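Local structure of endoglucanase (Clostridium thermocellum, 2E4T) at residues A[312-317]-A[360-365]; A[372-377]-A[398-403]; A[378-383]-A[433-438]; A[405-410]-A[447-452]. The protein hydrolyses internal beta-1,4-glucosidic bonds of cellulose and probably xyloglucan, this chain being the glycoside hydrolase family 44 module of a larger multidomain enzyme. All blocks are in the same frame, centred on the assembly; numbering follows the deposited sequence. Where two conformers were deposited one is given.

Following the chain from its N terminus, contact 1 comes first: it closes a loop with 42 residues between its two segments, joining the loop after helix 304-312 to the loop after strand 354-360 of the parallel barrel sheet. Helix 368-384 follows and serves two contacts. Contact 2 pairs it with helix 398-408, with strand 388-391 lying between the two in sequence. Contact 3 carries its next turn over to strand 432-439 of the second, nine-stranded sheet. Contact 4 then joins helix 398-408 to strand 442-452, the neighbour of 432-439 in that sheet. Contact 3 crosses both 2 and 4 along the chain, and none is nested. Together contacts 3 and 4 tie barrel helices to the beta domain.

Contact 1 of 4, residues A[312-317]-A[360-365]; sequences QAPRTL and YDYGGG
The ring of Y362 pushes into the turn at 312-317 with one edge leading. At that edge, close to the ring plane, lies the carbonyl carbon of A313, with A313 C 4.0 Å from Y362 CE2. P314 comes in obliquely: its backbone N is 3.8 Å from Y362 CE2, and its CG packs at 4.0 Å on the same ring carbon. With CG anti to the carbonyl carbon (chi1 -81°), the Y362 ring is directed at this turn, and its hydroxyl ends in the fork of the L317 isobutyl group, Y362 OH lying 3.5 Å from L317 CD1 with CG and CD2 hardly farther. The second flat group, the R315 guanidinium, takes no part in the contact with Y362; Q312 OE1 sits in its plane and accepts from R315 NH1 at 3.0 Å.

In the barrel, 360-365 is the loop leaving the C-terminal end of parallel strand 354-360. The turn at 312-317 follows helix 304-312 through successive bonds from each N to the carbonyl three residues back. V377 of helix 368-384 also packs on Y362.

No direct hydrogen bond joins the two segments. One water does so instead, donating to A313 O at 2.8 Å and lying 2.7 Å from Y362 OH. A313 O therefore takes two donors, since T316 N also bonds to it. Y362 OH has a weak further bond with W284 NE1, while Y362 O accepts from R310 NE. Around Y362, D361 OD1 accepts from G363 N at 2.8 Å, an Asx turn.

Contact 2 of 4, residues A[372-377]-A[398-403]; sequences IAQADV and NYTEAG. With ZN (zinc ion), chain B.
Two helices of the TIM-like barrel, 368-384 and 398-408, separated in sequence by strand 388-391, meet here through Q374, T400 and G403, beside a zinc site. The segment axes approach to 7.7 Å and run 32° apart in nearly the same direction. G403, with no side chain, faces the other helix and lets the backbones come close: its CA is 4.5 Å from that of A375. Q374 packs beside it, against T400. Its CG lies anti to the backbone N (chi1 178°) and the chain bends at chi2, which lays Q374 CG 3.5 Å from T400 O and brings OE1 to 3.6 Å from the methyl T400 CG2. The two side chains cross at a slant, methyl against amide. Q374 NE2 is taken up by Y360 OH, at the end of the preceding barrel strand.

From E401 the side chain leaves away from helix 368-384, and its OE1 binds the zinc ion at 1.9 Å; D35 OD2 and A395 O are its other ligands in this chain. The chemistry splits accordingly: no hydrogen bond crosses between the helices, whose contact is van der Waals in character, while the E401 carboxylate binds the zinc through OE1 on another side of the helix.

Contact 3 of 4, residues A[378-383]-A[433-438]; sequences LGIFGK and SAYASI
The carbonyl A434 O and the ammonium K383 NZ share one water, 2.8 Å from the carbonyl and 2.9 Å from NZ, which bridges the edge of the contact. Here a helix of the TIM-like barrel, 368-384, rests on strand 432-439 of the large mixed sheet of the beta domain, so this is part of the interface between the two folds. The segment axes approach to 8.9 Å at 47°, and no direct hydrogen bond links them.

Y435 does most of the touching. With its CG anti to the carbonyl carbon (chi1 -55°), the side chain reaches from the strand to the helix and lays one ring face over the backbone of G379. G379 CA stands 3.6 Å from the Y435 ring centroid and only 5° off the ring normal, a CH-pi contact. The peptide continues across the ring, with G379 C at 3.5 Å from Y435 CE1. Such a close approach of ring to helix backbone depends on the absence of a side chain at G379. K383 runs fully extended at about a right angle to the tyrosine, and its CD passes the ring edge on the way to the water.

In one of two deposited conformers, D376 OD1, one turn earlier on the helix, lies within hydrogen-bonding distance of Y435 OH, and probably of S433 OG, so these bonds may be only partly occupied. Against the tyrosine hydroxyl also lies the branch of I380, its CG1 3.3 Å from Y435 OH.

Contact 4 of 4, residues A[405-410]-A[447-452]; sequences NLYTNY and HIILLN
L406 and I449 mark the closest backbone approach, their CA atoms 8.2 Å apart, where the last turn of helix 398-408 comes up to strand 442-452. The helix stops at T408; N409 leaves helical angles, although N409 N still bonds to N405 O at 2.8 Å, and Y410 is already in the loop.

I449 points at the helix and packs in the angle formed by L406 and Y407. Its CD1 lies over one face of the Y407 ring, 4.3 Å from the centroid and 12° off the normal, a CH-pi contact, and is also 3.9 Å from L406 CD2. The other parts of the isoleucine meet the phenol end: I449 CG1 is 3.6 Å from Y407 CZ. Farther down, Y410 carries its ring in the crowded position between N and C (chi1 60°), which brings Y410 OH to the edge of the imidazole, 3.7 Å from H447 CE1.

Polar ends are tied outside the pair. Y407 OH bonds to A375 O on helix 368-384; H447 ND1 is hydrogen-bonded to H511 NE2, and H511 ND1 to L406 O. The contact thus lies where barrel helices 368-384 and 398-408 meet strand 442-452, which lies between 432-439 and 508-514 in the mixed sheet.

Contact 1 of 4, residues A[312-317]-A[360-365]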
loop_
_atom_site.group_PDB
_atom_site.type_symbol
_atom_site.label_atom_id
_atom_site.label_comp_id
_atom_site.label_asym_id
_atom_site.label_seq_id
_atom_site.Cartn_x
_atom_site.Cartn_y
_atom_site.Cartn_z
ATOM N N GLN A 312 3.075 -11.197 15.778
ATOM C CA GLN A 312 4.041 -11.992 15.040
ATOM C C GLN A 312 3.781 -11.994 13.524
ATOM O O GLN A 312 4.712 -12.279 12.754
ATOM C CB GLN A 312 4.068 -13.445 15.543
ATOM C CG GLN A 312 4.405 -13.547 17.032
ATOM C CD GLN A 312 5.724 -12.888 17.395
ATOM O OE1 GLN A 312 6.696 -12.858 16.632
ATOM N NE2 GLN A 312 5.776 -12.326 18.598
ATOM N N ALA A 313 2.529 -11.724 13.093
ATOM C CA ALA A 313 2.168 -11.873 11.703
ATOM C C ALA A 313 3.052 -11.090 10.722
ATOM O O ALA A 313 3.240 -11.581 9.594
ATOM C CB ALA A 313 0.695 -11.498 11.513
ATOM N N PRO A 314 3.565 -9.909 11.068
ATOM C CA PRO A 314 4.427 -9.215 10.099
ATOM C C PRO A 314 5.645 -10.089 9.675
ATOM O O PRO A 314 6.198 -9.848 8.595
ATOM C CB PRO A 314 4.863 -7.941 10.834
ATOM C CG PRO A 314 3.682 -7.677 11.754
ATOM C CD PRO A 314 3.294 -9.056 12.254
ATOM N N ARG A 315 6.037 -11.057 10.490
ATOM C CA ARG A 315 7.153 -11.918 10.114
ATOM C C ARG A 315 6.877 -12.718 8.849
ATOM O O ARG A 315 7.829 -13.116 8.163
ATOM C CB ARG A 315 7.544 -12.790 11.310
ATOM C CG ARG A 315 8.188 -11.989 12.405
ATOM C CD ARG A 315 8.303 -12.762 13.717
ATOM N NE ARG A 315 9.167 -13.940 13.511
ATOM C CZ ARG A 315 9.225 -14.949 14.382
ATOM N NH1 ARG A 315 8.481 -14.942 15.511
ATOM N NH2 ARG A 315 10.019 -15.986 14.087
ATOM N N THR A 316 5.609 -12.987 8.514
ATOM C CA THR A 316 5.351 -13.684 7.242
ATOM C C THR A 316 5.837 -12.871 6.039
ATOM O O THR A 316 6.075 -13.419 4.967
ATOM C CB THR A 316 3.844 -13.993 7.135
ATOM O OG1 THR A 316 3.544 -14.821 8.251
ATOM C CG2 THR A 316 3.456 -14.617 5.828
ATOM N N LEU A 317 5.955 -11.538 6.225
ATOM C CA LEU A 317 6.457 -10.703 5.154
ATOM C C LEU A 317 7.924 -11.010 4.788
ATOM O O LEU A 317 8.301 -10.830 3.630
ATOM C CB LEU A 317 6.338 -9.222 5.507
ATOM C CG LEU A 317 4.907 -8.721 5.694
ATOM C CD1 LEU A 317 4.904 -7.288 6.255
ATOM C CD2 LEU A 317 4.121 -8.752 4.377
ATOM N N TYR A 360 -3.681 -3.082 2.795
ATOM C CA TYR A 360 -3.344 -4.030 3.827
ATOM C C TYR A 360 -4.000 -3.501 5.116
ATOM O O TYR A 360 -4.338 -2.302 5.234
ATOM C CB TYR A 360 -1.817 -4.178 4.034
ATOM C CG TYR A 360 -1.140 -2.908 4.536
ATOM C CD1 TYR A 360 -0.971 -2.712 5.898
ATOM C CD2 TYR A 360 -0.724 -1.917 3.669
ATOM C CE1 TYR A 360 -0.419 -1.565 6.415
ATOM C CE2 TYR A 360 -0.140 -0.735 4.159
ATOM C CZ TYR A 360 -0.010 -0.568 5.527
ATOM O OH TYR A 360 0.514 0.573 6.078
ATOM N N ASP A 361 -4.138 -4.400 6.102
ATOM C CA ASP A 361 -4.667 -4.062 7.440
ATOM C C ASP A 361 -4.371 -5.254 8.310
ATOM O O ASP A 361 -4.854 -6.353 8.036
ATOM C CB ASP A 361 -6.160 -3.800 7.345
ATOM C CG ASP A 361 -6.840 -3.576 8.701
ATOM O OD1 ASP A 361 -6.145 -3.323 9.700
ATOM O OD2 ASP A 361 -8.123 -3.604 8.728
ATOM N N TYR A 362 -3.563 -5.033 9.381
ATOM C CA TYR A 362 -3.236 -6.089 10.327
ATOM C C TYR A 362 -4.265 -6.211 11.467
ATOM O O TYR A 362 -4.096 -7.076 12.346
ATOM C CB TYR A 362 -1.797 -5.920 10.843
ATOM C CG TYR A 362 -0.802 -6.480 9.856
ATOM C CD1 TYR A 362 -0.619 -5.887 8.587
ATOM C CD2 TYR A 362 -0.112 -7.656 10.135
ATOM C CE1 TYR A 362 0.173 -6.479 7.613
ATOM C CE2 TYR A 362 0.706 -8.243 9.192
ATOM C CZ TYR A 362 0.818 -7.681 7.915
ATOM O OH TYR A 362 1.584 -8.232 6.913
ATOM N N GLY A 363 -5.315 -5.407 11.398
ATOM C CA GLY A 363 -6.360 -5.504 12.403
ATOM C C GLY A 363 -5.959 -4.846 13.704
ATOM O O GLY A 363 -4.902 -4.233 13.867
ATOM N N GLY A 364 -6.880 -4.974 14.697
ATOM C CA GLY A 364 -6.581 -4.429 15.998
ATOM C C GLY A 364 -6.245 -2.943 15.983
ATOM O O GLY A 364 -5.459 -2.479 16.790
ATOM N N GLY A 365 -6.874 -2.180 15.076
ATOM C CA GLY A 365 -6.353 -0.822 14.804
ATOM C C GLY A 365 -6.578 0.148 15.944
ATOM O O GLY A 365 -5.922 1.194 16.005
HETATM O O HOH W 1 1.900 -10.859 7.261
#

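Contact 2 of 4, residues A[372-377]-A[398-403]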
loop_
_atom_site.group_PDB
_atom_site.type_symbol
_atom_site.label_atom_id
_atom_site.label_comp_id
_atom_site.label_asym_id
_atom_site.label_seq_id
_atom_site.Cartn_x
_atom_site.Cartn_y
_atom_site.Cartn_z
ATOM N N ILE A 372 1.614 -1.643 17.256
ATOM C CA ILE A 372 2.917 -2.277 17.187
ATOM C C ILE A 372 3.064 -3.031 15.864
ATOM O O ILE A 372 4.105 -2.908 15.190
ATOM C CB ILE A 372 3.173 -3.169 18.415
ATOM C CG1 ILE A 372 3.227 -2.284 19.688
ATOM C CG2 ILE A 372 4.467 -3.955 18.212
ATOM C CD1 ILE A 372 3.327 -3.088 20.982
ATOM N N ALA A 373 2.052 -3.800 15.472
ATOM C CA ALA A 373 2.141 -4.501 14.187
ATOM C C ALA A 373 2.306 -3.503 13.043
ATOM O O ALA A 373 3.105 -3.742 12.120
ATOM C CB ALA A 373 0.928 -5.405 13.966
ATOM N N GLN A 374 1.540 -2.389 13.072
ATOM C CA GLN A 374 1.674 -1.388 12.011
ATOM C C GLN A 374 3.107 -0.851 11.948
ATOM O O GLN A 374 3.706 -0.717 10.868
ATOM C CB GLN A 374 0.684 -0.250 12.265
ATOM C CG GLN A 374 0.800 0.868 11.216
ATOM C CD GLN A 374 0.362 0.421 9.845
ATOM O OE1 GLN A 374 -0.322 -0.594 9.665
ATOM N NE2 GLN A 374 0.735 1.208 8.831
ATOM N N ALA A 375 3.675 -0.483 13.127
ATOM C CA ALA A 375 5.047 0.036 13.128
ATOM C C ALA A 375 6.016 -1.019 12.610
ATOM O O ALA A 375 7.023 -0.701 11.934
ATOM C CB ALA A 375 5.415 0.506 14.538
ATOM N N ASP A 376 5.768 -2.301 12.940
ATOM C CA ASP A 376 6.662 -3.372 12.494
ATOM C C ASP A 376 6.590 -3.470 10.958
ATOM O O ASP A 376 7.639 -3.535 10.261
ATOM C CB ASP A 376 6.221 -4.680 13.158
ATOM C CG ASP A 376 7.309 -5.724 13.249
ATOM O OD1 ASP A 376 8.504 -5.349 13.322
ATOM O OD2 ASP A 376 6.941 -6.943 13.190
ATOM N N VAL A 377 5.360 -3.520 10.408
ATOM C CA VAL A 377 5.151 -3.597 8.967
ATOM C C VAL A 377 5.855 -2.450 8.257
ATOM O O VAL A 377 6.499 -2.652 7.200
ATOM C CB VAL A 377 3.625 -3.636 8.687
ATOM C CG1 VAL A 377 3.305 -3.417 7.216
ATOM C CG2 VAL A 377 3.069 -4.954 9.181
ATOM N N ASN A 398 -6.896 4.257 15.714
ATOM C CA ASN A 398 -5.992 5.235 16.356
ATOM C C ASN A 398 -4.588 4.681 16.597
ATOM O O ASN A 398 -3.615 5.427 16.516
ATOM C CB ASN A 398 -6.590 5.765 17.667
ATOM C CG ASN A 398 -6.975 4.674 18.641
ATOM O OD1 ASN A 398 -7.767 3.774 18.306
ATOM N ND2 ASN A 398 -6.480 4.756 19.884
ATOM N N TYR A 399 -4.487 3.393 16.982
ATOM C CA TYR A 399 -3.161 2.802 17.148
ATOM C C TYR A 399 -2.467 2.578 15.807
ATOM O O TYR A 399 -1.242 2.784 15.712
ATOM C CB TYR A 399 -3.196 1.556 18.026
ATOM C CG TYR A 399 -3.170 1.881 19.493
ATOM C CD1 TYR A 399 -1.980 2.221 20.111
ATOM C CD2 TYR A 399 -4.338 1.856 20.278
ATOM C CE1 TYR A 399 -1.930 2.521 21.485
ATOM C CE2 TYR A 399 -4.303 2.150 21.644
ATOM C CZ TYR A 399 -3.093 2.463 22.252
ATOM O OH TYR A 399 -3.089 2.731 23.597
ATOM N N THR A 400 -3.206 2.189 14.744
ATOM C CA THR A 400 -2.559 2.114 13.439
ATOM C C THR A 400 -1.987 3.485 13.080
ATOM O O THR A 400 -0.858 3.618 12.539
ATOM C CB THR A 400 -3.582 1.685 12.368
ATOM O OG1 THR A 400 -4.323 0.573 12.834
ATOM C CG2 THR A 400 -2.923 1.432 11.045
ATOM N N GLU A 401 -2.774 4.541 13.328
ATOM C CA GLU A 401 -2.345 5.896 13.017
ATOM C C GLU A 401 -1.102 6.287 13.800
ATOM O O GLU A 401 -0.186 6.934 13.265
ATOM C CB GLU A 401 -3.496 6.870 13.296
ATOM C CG GLU A 401 -4.610 6.695 12.283
ATOM C CD GLU A 401 -5.892 7.449 12.679
ATOM O OE1 GLU A 401 -6.193 7.585 13.915
ATOM O OE2 GLU A 401 -6.652 7.871 11.767
ATOM N N ALA A 402 -1.039 5.909 15.097
ATOM C CA ALA A 402 0.162 6.159 15.897
ATOM C C ALA A 402 1.363 5.430 15.255
ATOM O O ALA A 402 2.483 5.954 15.253
ATOM C CB ALA A 402 -0.043 5.695 17.313
ATOM N N GLY A 403 1.150 4.194 14.779
ATOM C CA GLY A 403 2.228 3.445 14.139
ATOM C C GLY A 403 2.797 4.179 12.922
ATOM O O GLY A 403 4.025 4.181 12.693
HETATM ZN ZN ZN B . -7.915 8.445 14.118
#

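Contact 3 of 4, residues A[378-383]-A[433-438]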
loop_
_atom_site.group_PDB
_atom_site.type_symbol
_atom_site.label_atom_id
_atom_site.label_comp_id
_atom_site.label_asym_id
_atom_site.label_seq_id
_atom_site.Cartn_x
_atom_site.Cartn_y
_atom_site.Cartn_z
ATOM N N LEU A 378 5.697 -1.215 8.767
ATOM C CA LEU A 378 6.356 -0.085 8.095
ATOM C C LEU A 378 7.899 -0.223 8.136
ATOM O O LEU A 378 8.591 0.160 7.173
ATOM C CB LEU A 378 5.919 1.220 8.717
ATOM C CG LEU A 378 4.453 1.537 8.513
ATOM C CD1 LEU A 378 4.097 2.793 9.355
ATOM C CD2 LEU A 378 4.093 1.729 7.048
ATOM N N GLY A 379 8.423 -0.743 9.261
ATOM C CA GLY A 379 9.866 -0.990 9.342
ATOM C C GLY A 379 10.303 -2.009 8.272
ATOM O O GLY A 379 11.345 -1.822 7.600
ATOM N N ILE A 380 9.521 -3.084 8.132
ATOM C CA ILE A 380 9.797 -4.118 7.149
ATOM C C ILE A 380 9.714 -3.555 5.727
ATOM O O ILE A 380 10.591 -3.839 4.884
ATOM C CB ILE A 380 8.785 -5.288 7.371
ATOM C CG1 ILE A 380 9.083 -5.978 8.698
ATOM C CG2 ILE A 380 8.798 -6.252 6.198
ATOM C CD1 ILE A 380 7.874 -6.702 9.268
ATOM N N PHE A 381 8.656 -2.827 5.424
ATOM C CA PHE A 381 8.530 -2.246 4.088
ATOM C C PHE A 381 9.768 -1.428 3.756
ATOM O O PHE A 381 10.293 -1.469 2.623
ATOM C CB PHE A 381 7.291 -1.374 3.980
ATOM C CG PHE A 381 5.952 -2.108 3.965
ATOM C CD1 PHE A 381 5.847 -3.478 3.782
ATOM C CD2 PHE A 381 4.791 -1.380 4.079
ATOM C CE1 PHE A 381 4.589 -4.124 3.738
ATOM C CE2 PHE A 381 3.531 -2.021 4.036
ATOM C CZ PHE A 381 3.450 -3.355 3.839
ATOM N N GLY A 382 10.225 -0.630 4.726
ATOM C CA GLY A 382 11.389 0.224 4.446
ATOM C C GLY A 382 12.641 -0.585 4.234
ATOM O O GLY A 382 13.290 -0.358 3.176
ATOM N N LYS A 383 12.892 -1.541 5.138
ATOM C CA LYS A 383 14.129 -2.330 5.165
ATOM C C LYS A 383 14.245 -3.207 3.940
ATOM O O LYS A 383 15.348 -3.411 3.408
ATOM C CB LYS A 383 14.132 -3.177 6.441
ATOM C CG LYS A 383 15.323 -4.100 6.629
ATOM C CD LYS A 383 15.280 -4.752 8.023
ATOM C CE LYS A 383 16.411 -5.735 8.237
ATOM N NZ LYS A 383 16.354 -6.274 9.593
ATOM N N SER A 433 11.325 -6.130 17.696
ATOM C CA SER A 433 11.821 -5.721 16.382
ATOM C C SER A 433 12.582 -4.412 16.573
ATOM O O SER A 433 12.260 -3.617 17.471
ATOM C CB SER A 433 10.706 -5.479 15.378
ATOM O OG SER A 433 9.920 -6.649 15.240
ATOM N N ALA A 434 13.542 -4.169 15.666
ATOM C CA ALA A 434 14.265 -2.923 15.709
ATOM C C ALA A 434 14.685 -2.574 14.296
ATOM O O ALA A 434 15.184 -3.423 13.558
ATOM C CB ALA A 434 15.498 -3.003 16.663
ATOM N N TYR A 435 14.486 -1.290 13.955
ATOM C CA TYR A 435 14.871 -0.760 12.655
ATOM C C TYR A 435 15.667 0.503 12.865
ATOM O O TYR A 435 15.312 1.323 13.714
ATOM C CB TYR A 435 13.600 -0.412 11.799
ATOM C CG TYR A 435 12.700 -1.600 11.679
ATOM C CD1 TYR A 435 12.979 -2.612 10.747
ATOM C CD2 TYR A 435 11.612 -1.814 12.552
ATOM C CE1 TYR A 435 12.223 -3.757 10.676
ATOM C CE2 TYR A 435 10.858 -2.963 12.509
ATOM C CZ TYR A 435 11.183 -3.949 11.595
ATOM O OH TYR A 435 10.497 -5.157 11.526
ATOM N N ALA A 436 16.729 0.706 12.069
ATOM C CA ALA A 436 17.568 1.875 12.247
ATOM C C ALA A 436 17.747 2.591 10.887
ATOM O O ALA A 436 17.727 1.949 9.831
ATOM C CB ALA A 436 18.944 1.506 12.810
ATOM N N SER A 437 17.916 3.911 10.993
ATOM C CA SER A 437 18.113 4.685 9.783
ATOM C C SER A 437 18.902 5.954 10.117
ATOM O O SER A 437 18.999 6.423 11.256
ATOM C CB SER A 437 16.768 5.100 9.170
ATOM O OG SER A 437 16.030 5.896 10.101
ATOM N N ILE A 438 19.449 6.506 9.028
ATOM C CA ILE A 438 20.132 7.809 9.040
ATOM C C ILE A 438 19.478 8.672 7.954
ATOM O O ILE A 438 18.572 8.250 7.239
ATOM C CB ILE A 438 21.657 7.640 8.847
ATOM C CG1 ILE A 438 21.973 7.064 7.464
ATOM C CG2 ILE A 438 22.215 6.818 10.002
ATOM C CD1 ILE A 438 23.487 6.935 7.185
HETATM O O HOH W 2 16.627 -3.855 11.196
#

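Contact 4 of 4, residues A[405-410]-A[447-452]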
loop_
_atom_site.group_PDB
_atom_site.type_symbol
_atom_site.label_atom_id
_atom_site.label_comp_id
_atom_site.label_asym_id
_atom_site.label_seq_id
_atom_site.Cartn_x
_atom_site.Cartn_y
_atom_site.Cartn_z
ATOM N N ASN A 405 2.481 7.651 12.414
ATOM C CA ASN A 405 3.132 8.886 12.878
ATOM C C ASN A 405 4.458 8.618 13.565
ATOM O O ASN A 405 5.328 9.509 13.588
ATOM C CB ASN A 405 2.202 9.664 13.825
ATOM C CG ASN A 405 1.165 10.461 13.072
ATOM O OD1 ASN A 405 1.309 10.831 11.913
ATOM N ND2 ASN A 405 0.061 10.774 13.813
ATOM N N LEU A 406 4.659 7.438 14.146
ATOM C CA LEU A 406 5.953 7.135 14.774
ATOM C C LEU A 406 7.081 7.282 13.719
ATOM O O LEU A 406 8.223 7.635 14.082
ATOM C CB LEU A 406 5.931 5.754 15.375
ATOM C CG LEU A 406 7.064 5.473 16.374
ATOM C CD1 LEU A 406 6.975 6.311 17.629
ATOM C CD2 LEU A 406 7.093 3.965 16.699
ATOM N N TYR A 407 6.761 6.979 12.452
ATOM C CA TYR A 407 7.703 7.167 11.364
ATOM C C TYR A 407 7.622 8.542 10.728
ATOM O O TYR A 407 8.663 9.102 10.347
ATOM C CB TYR A 407 7.492 6.123 10.258
ATOM C CG TYR A 407 7.925 4.739 10.671
ATOM C CD1 TYR A 407 9.180 4.232 10.249
ATOM C CD2 TYR A 407 7.109 3.928 11.461
ATOM C CE1 TYR A 407 9.600 2.974 10.604
ATOM C CE2 TYR A 407 7.521 2.665 11.860
ATOM C CZ TYR A 407 8.774 2.155 11.404
ATOM O OH TYR A 407 9.228 0.919 11.783
ATOM N N THR A 408 6.433 9.095 10.535
ATOM C CA THR A 408 6.285 10.265 9.685
ATOM C C THR A 408 6.235 11.580 10.427
ATOM O O THR A 408 6.404 12.643 9.782
ATOM C CB THR A 408 4.996 10.143 8.823
ATOM O OG1 THR A 408 3.922 10.133 9.782
ATOM C CG2 THR A 408 5.000 8.932 7.946
ATOM N N ASN A 409 5.932 11.565 11.724
ATOM C CA ASN A 409 5.685 12.831 12.436
ATOM C C ASN A 409 5.676 12.490 13.927
ATOM O O ASN A 409 4.635 12.577 14.623
ATOM C CB ASN A 409 4.386 13.472 11.987
ATOM C CG ASN A 409 4.275 14.907 12.462
ATOM O OD1 ASN A 409 5.054 15.371 13.323
ATOM N ND2 ASN A 409 3.356 15.645 11.868
ATOM N N TYR A 410 6.830 12.084 14.448
ATOM C CA TYR A 410 6.825 11.548 15.795
ATOM C C TYR A 410 6.687 12.605 16.890
ATOM O O TYR A 410 6.286 12.270 18.011
ATOM C CB TYR A 410 8.050 10.631 16.059
ATOM C CG TYR A 410 9.374 11.314 15.890
ATOM C CD1 TYR A 410 9.917 12.153 16.859
ATOM C CD2 TYR A 410 10.118 11.126 14.735
ATOM C CE1 TYR A 410 11.166 12.757 16.634
ATOM C CE2 TYR A 410 11.334 11.746 14.514
ATOM C CZ TYR A 410 11.852 12.536 15.452
ATOM O OH TYR A 410 13.065 13.142 15.214
ATOM N N HIS A 447 18.386 7.212 13.920
ATOM C CA HIS A 447 17.020 6.925 14.308
ATOM C C HIS A 447 16.806 5.440 14.510
ATOM O O HIS A 447 17.251 4.647 13.671
ATOM C CB HIS A 447 16.077 7.394 13.174
ATOM C CG HIS A 447 16.034 8.867 13.027
ATOM N ND1 HIS A 447 15.005 9.611 13.535
ATOM C CD2 HIS A 447 16.897 9.729 12.437
ATOM C CE1 HIS A 447 15.246 10.895 13.262
ATOM N NE2 HIS A 447 16.389 10.995 12.592
ATOM N N ILE A 448 16.123 5.069 15.611
ATOM C CA ILE A 448 15.873 3.683 15.891
ATOM C C ILE A 448 14.403 3.517 16.269
ATOM O O ILE A 448 13.926 4.168 17.215
ATOM C CB ILE A 448 16.745 3.136 17.065
ATOM C CG1 ILE A 448 18.232 3.370 16.779
ATOM C CG2 ILE A 448 16.440 1.679 17.307
ATOM C CD1 ILE A 448 19.107 3.189 18.023
ATOM N N ILE A 449 13.685 2.645 15.563
ATOM C CA ILE A 449 12.345 2.216 16.004
ATOM C C ILE A 449 12.543 0.915 16.742
ATOM O O ILE A 449 13.154 -0.043 16.233
ATOM C CB ILE A 449 11.409 1.934 14.758
ATOM C CG1 ILE A 449 11.160 3.182 13.930
ATOM C CG2 ILE A 449 10.134 1.321 15.229
ATOM C CD1 ILE A 449 10.468 4.223 14.676
ATOM N N LEU A 450 12.077 0.886 17.999
ATOM C CA LEU A 450 12.293 -0.236 18.898
ATOM C C LEU A 450 10.923 -0.701 19.408
ATOM O O LEU A 450 10.205 0.097 20.032
ATOM C CB LEU A 450 13.176 0.210 20.084
ATOM C CG LEU A 450 13.407 -0.855 21.143
ATOM C CD1 LEU A 450 14.183 -2.057 20.614
ATOM C CD2 LEU A 450 14.178 -0.188 22.304
ATOM N N LEU A 451 10.570 -1.937 19.073
ATOM C CA LEU A 451 9.227 -2.469 19.395
ATOM C C LEU A 451 9.398 -3.605 20.389
ATOM O O LEU A 451 10.076 -4.604 20.116
ATOM C CB LEU A 451 8.539 -2.984 18.112
ATOM C CG LEU A 451 8.496 -1.963 16.978
ATOM C CD1 LEU A 451 7.790 -2.543 15.740
ATOM C CD2 LEU A 451 7.792 -0.689 17.396
ATOM N N ASN A 452 8.724 -3.455 21.545
ATOM C CA ASN A 452 8.694 -4.530 22.538
ATOM C C ASN A 452 7.374 -5.266 22.418
ATOM O O ASN A 452 6.314 -4.711 22.790
ATOM C CB ASN A 452 8.889 -4.000 23.938
ATOM C CG ASN A 452 9.045 -5.135 24.929
ATOM O OD1 ASN A 452 9.366 -6.256 24.532
ATOM N ND2 ASN A 452 8.859 -4.843 26.224
#